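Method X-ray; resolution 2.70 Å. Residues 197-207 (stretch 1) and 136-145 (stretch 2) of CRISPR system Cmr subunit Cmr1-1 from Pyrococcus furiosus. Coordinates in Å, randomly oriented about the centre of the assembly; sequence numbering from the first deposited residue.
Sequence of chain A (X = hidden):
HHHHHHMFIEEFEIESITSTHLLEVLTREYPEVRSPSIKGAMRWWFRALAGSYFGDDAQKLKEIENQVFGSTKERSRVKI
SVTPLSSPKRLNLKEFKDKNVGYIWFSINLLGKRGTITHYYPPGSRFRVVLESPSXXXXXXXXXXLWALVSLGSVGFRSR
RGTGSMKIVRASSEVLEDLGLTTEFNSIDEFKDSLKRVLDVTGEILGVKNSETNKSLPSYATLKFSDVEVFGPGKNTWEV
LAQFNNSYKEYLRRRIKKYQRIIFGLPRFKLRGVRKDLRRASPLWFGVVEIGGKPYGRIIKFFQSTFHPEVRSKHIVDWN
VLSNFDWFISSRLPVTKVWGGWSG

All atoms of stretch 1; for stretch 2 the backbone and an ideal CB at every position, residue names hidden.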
# COMPACT_ATOMS: atom_id res chain seq x y z
N ARG A 197 0.84 -8.80 16.78
CA ARG A 197 -0.40 -9.50 17.07
C ARG A 197 -1.03 -10.10 15.81
O ARG A 197 -1.43 -11.27 15.80
CB ARG A 197 -1.39 -8.55 17.75
CG ARG A 197 -2.82 -9.06 17.83
CD ARG A 197 -2.91 -10.31 18.67
NE ARG A 197 -2.08 -10.23 19.87
CZ ARG A 197 -2.46 -9.65 21.01
NH1 ARG A 197 -3.65 -9.09 21.10
NH2 ARG A 197 -1.63 -9.63 22.04
N VAL A 198 -1.12 -9.29 14.75
CA VAL A 198 -1.72 -9.73 13.49
C VAL A 198 -0.92 -10.88 12.89
O VAL A 198 -1.49 -11.85 12.38
CB VAL A 198 -1.80 -8.57 12.46
CG1 VAL A 198 -2.19 -9.10 11.09
CG2 VAL A 198 -2.79 -7.50 12.93
N LEU A 199 0.40 -10.79 12.99
CA LEU A 199 1.26 -11.86 12.51
C LEU A 199 0.97 -13.13 13.31
O LEU A 199 0.64 -14.17 12.74
CB LEU A 199 2.73 -11.47 12.63
CG LEU A 199 3.66 -12.26 11.71
CD1 LEU A 199 3.46 -11.83 10.26
CD2 LEU A 199 5.12 -12.12 12.14
N ASP A 200 1.08 -13.03 14.64
CA ASP A 200 0.91 -14.18 15.53
C ASP A 200 -0.45 -14.87 15.41
O ASP A 200 -0.52 -16.10 15.43
CB ASP A 200 1.13 -13.74 16.98
CG ASP A 200 2.58 -13.43 17.27
OD1 ASP A 200 3.46 -14.01 16.61
OD2 ASP A 200 2.83 -12.60 18.17
N VAL A 201 -1.51 -14.09 15.30
CA VAL A 201 -2.86 -14.64 15.22
C VAL A 201 -3.12 -15.36 13.89
O VAL A 201 -3.69 -16.45 13.88
CB VAL A 201 -3.92 -13.54 15.43
CG1 VAL A 201 -5.25 -13.94 14.84
CG2 VAL A 201 -4.06 -13.23 16.90
N THR A 202 -2.70 -14.75 12.79
CA THR A 202 -2.94 -15.28 11.46
C THR A 202 -2.42 -16.71 11.31
O THR A 202 -3.06 -17.55 10.67
CB THR A 202 -2.28 -14.40 10.38
OG1 THR A 202 -2.73 -13.05 10.53
CG2 THR A 202 -2.64 -14.89 8.98
N GLY A 203 -1.27 -16.99 11.91
CA GLY A 203 -0.70 -18.32 11.88
C GLY A 203 -1.61 -19.34 12.55
O GLY A 203 -1.84 -20.42 12.00
N GLU A 204 -2.11 -18.99 13.73
CA GLU A 204 -2.98 -19.87 14.51
C GLU A 204 -4.23 -20.27 13.73
O GLU A 204 -4.63 -21.43 13.73
CB GLU A 204 -3.36 -19.21 15.83
CG GLU A 204 -2.23 -19.15 16.85
CD GLU A 204 -2.58 -18.31 18.07
OE1 GLU A 204 -3.77 -18.01 18.27
OE2 GLU A 204 -1.65 -17.95 18.82
N ILE A 205 -4.84 -19.29 13.06
CA ILE A 205 -6.07 -19.52 12.32
C ILE A 205 -5.85 -20.48 11.14
O ILE A 205 -6.79 -21.14 10.68
CB ILE A 205 -6.65 -18.17 11.81
CG1 ILE A 205 -6.87 -17.21 12.98
CG2 ILE A 205 -7.95 -18.37 11.06
CD1 ILE A 205 -7.35 -15.84 12.57
N LEU A 206 -4.61 -20.59 10.69
CA LEU A 206 -4.27 -21.45 9.55
C LEU A 206 -3.67 -22.79 9.98
O LEU A 206 -3.54 -23.70 9.17
CB LEU A 206 -3.29 -20.73 8.62
CG LEU A 206 -3.68 -19.36 8.05
CD1 LEU A 206 -2.46 -18.68 7.46
CD2 LEU A 206 -4.77 -19.50 7.00
N GLY A 207 -3.31 -22.90 11.26
CA GLY A 207 -2.62 -24.07 11.75
C GLY A 207 -1.22 -23.71 12.24
O GLY A 207 -0.96 -23.69 13.44
N UNK A 136 -16.28 -18.78 10.93
CA UNK A 136 -15.55 -17.93 11.87
C UNK A 136 -14.10 -17.77 11.40
O UNK A 136 -13.53 -16.69 11.47
CB UNK A 136 -15.60 -18.52 13.28
N UNK A 137 -13.52 -18.87 10.93
CA UNK A 137 -12.17 -18.89 10.40
C UNK A 137 -12.03 -17.88 9.26
O UNK A 137 -11.05 -17.14 9.18
CB UNK A 137 -11.81 -20.30 9.92
N UNK A 138 -13.04 -17.85 8.39
CA UNK A 138 -13.03 -16.99 7.22
C UNK A 138 -13.20 -15.51 7.56
O UNK A 138 -12.45 -14.66 7.08
CB UNK A 138 -14.14 -17.43 6.26
N UNK A 139 -14.19 -15.19 8.40
CA UNK A 139 -14.49 -13.80 8.72
C UNK A 139 -13.33 -13.15 9.49
O UNK A 139 -13.08 -11.95 9.36
CB UNK A 139 -15.78 -13.71 9.53
N UNK A 140 -12.60 -13.95 10.27
CA UNK A 140 -11.43 -13.46 10.98
C UNK A 140 -10.35 -13.06 9.99
O UNK A 140 -9.77 -11.98 10.09
CB UNK A 140 -10.90 -14.52 11.95
N UNK A 141 -10.11 -13.93 9.01
CA UNK A 141 -9.11 -13.68 7.98
C UNK A 141 -9.48 -12.52 7.06
O UNK A 141 -8.61 -11.79 6.58
CB UNK A 141 -8.90 -14.95 7.15
N UNK A 142 -10.77 -12.34 6.82
CA UNK A 142 -11.25 -11.23 6.00
C UNK A 142 -11.00 -9.90 6.71
O UNK A 142 -10.51 -8.95 6.10
CB UNK A 142 -12.74 -11.40 5.69
N UNK A 143 -11.32 -9.85 7.99
CA UNK A 143 -11.16 -8.64 8.78
C UNK A 143 -9.68 -8.29 8.97
O UNK A 143 -9.30 -7.12 8.88
CB UNK A 143 -11.84 -8.81 10.14
N UNK A 144 -8.86 -9.30 9.21
CA UNK A 144 -7.42 -9.09 9.30
C UNK A 144 -6.88 -8.48 8.02
O UNK A 144 -6.06 -7.56 8.05
CB UNK A 144 -6.70 -10.41 9.60
N UNK A 145 -7.36 -8.98 6.88
CA UNK A 145 -6.98 -8.44 5.58
C UNK A 145 -7.32 -6.96 5.48
O UNK A 145 -6.46 -6.15 5.12
CB UNK A 145 -7.67 -9.22 4.46

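The two helices run nearly antiparallel, at 153° between their N-to-C directions, with axes 10.6 Å apart at closest approach. Stretch 1 offers a mostly apolar ridge of Val198, Val201, Thr202, Ile205 and Leu206, so each position of stretch 2 can be judged by how its CA-to-CB bond meets that ridge.

Position 136 has helical backbone angles and nothing of stretch 1 within 5.5 Å of its CB. The contact leaves the choice open, and the residue is Glu136, which takes no part.

At position 137 the CA-to-CB bond points sideways, yet the CB lies 4.5 Å from Ile205 CG2, and the carbonyl Ile205 O lies within reach of a long side chain, offering an acceptor. A long chain suits best, apolar near its base and a donor at its tip; Lys, Arg or Gln could serve, and Met or Leu would use only the apolar part. The residue is Arg137. Its CG packs 3.6 Å from Ile205 CG2, and its NH1 gives a weak hydrogen bond to Ile205 O at 3.4 Å, the carbonyl lying at the edge of the guanidinium, near its plane.

Position 138 points away and 139 is out of reach; stretch 1 sets no rule for either. They are Val138 and Ile139.

Position 140 points toward stretch 1, its CB already 3.8 Å from Ile205 CD1. Ala would make the first contact, and a longer chain with an apolar stem could add to it. Lys140 does so: its CB meets Ile205 CD1 at 3.8 Å, its CD passes 3.9 Å from Ile205 CD1, and its chain extends with chi2 to chi4 all t.

At position 141 the bond is sideways and the CB is 5.3 Å from Ile205 CG2, leaving space before Ile205, Thr202 and Leu206. A branched or flexible apolar chain, Leu, Ile or Met, could bend back into it. Leu141, with chi1 m and chi2 t, brings its end nearer: CG lies 3.9 Å from Ile205 CG2, CD1 4.1 Å from Leu206 CD2, and CD2 4.3 Å from Thr202 CG2. With 137, 140 and 144 it forms the hole that receives Ile205.

Positions 142 and 143 are out of reach and could be many things as far as this contact is concerned; they are Ala142 and Thr143.

Position 144 points toward stretch 1, with its CB 4.9 Å from both Thr202 OG1 and Val198 CG1. That distance leaves room for Leu or Met, while Ala would stop short. The threonine hydroxyl need not be answered, since Thr202 OG1 already donates to Val198 O at 2.5 Å. Leu144 enters as a knob among Val198, Val201, Thr202 and Ile205. Its CD2 reaches Val198 CG1 at 3.8 Å; its CD1 lies 3.7 Å from Thr202 OG1, 4.0 Å from Ile205 CD1 and 4.1 Å from Val201 CG1.

Position 145 points away, so small or polar residues are as acceptable as others. Ser145 turns inward on its own helix, OG donating to Leu141 O at 2.8 Å.

Stretch 2 136-145: ERVIKLATLS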
# COMPACT_ATOMS: atom_id res chain seq x y z
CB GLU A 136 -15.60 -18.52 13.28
CG GLU A 136 -15.22 -17.53 14.37
CD GLU A 136 -14.96 -18.19 15.71
OE1 GLU A 136 -15.80 -18.05 16.63
OE2 GLU A 136 -13.91 -18.86 15.85
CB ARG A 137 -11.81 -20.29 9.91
CG ARG A 137 -10.48 -20.83 10.40
CD ARG A 137 -10.34 -22.31 10.08
NE ARG A 137 -10.61 -22.59 8.67
CZ ARG A 137 -9.68 -22.76 7.74
NH1 ARG A 137 -8.40 -22.70 8.07
NH2 ARG A 137 -10.03 -23.01 6.49
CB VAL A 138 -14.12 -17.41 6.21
CG1 VAL A 138 -14.36 -16.31 5.19
CG2 VAL A 138 -13.73 -18.70 5.51
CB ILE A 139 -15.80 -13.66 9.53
CG1 ILE A 139 -16.29 -12.22 9.55
CG2 ILE A 139 -15.64 -14.18 10.95
CD1 ILE A 139 -17.10 -11.84 8.33
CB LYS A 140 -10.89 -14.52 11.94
CG LYS A 140 -11.65 -14.65 13.25
CD LYS A 140 -10.94 -15.62 14.18
CE LYS A 140 -11.60 -15.67 15.55
NZ LYS A 140 -10.79 -16.44 16.54
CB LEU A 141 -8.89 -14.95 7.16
CG LEU A 141 -8.22 -16.11 7.91
CD1 LEU A 141 -8.26 -17.38 7.08
CD2 LEU A 141 -6.79 -15.74 8.25
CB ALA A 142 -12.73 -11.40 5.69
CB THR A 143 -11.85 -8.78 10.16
OG1 THR A 143 -13.26 -8.59 10.00
CG2 THR A 143 -11.33 -7.75 11.14
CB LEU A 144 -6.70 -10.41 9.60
CG LEU A 144 -6.70 -10.83 11.07
CD1 LEU A 144 -6.31 -12.27 11.22
CD2 LEU A 144 -5.77 -9.94 11.88
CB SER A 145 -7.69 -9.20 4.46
OG SER A 145 -7.24 -10.54 4.42
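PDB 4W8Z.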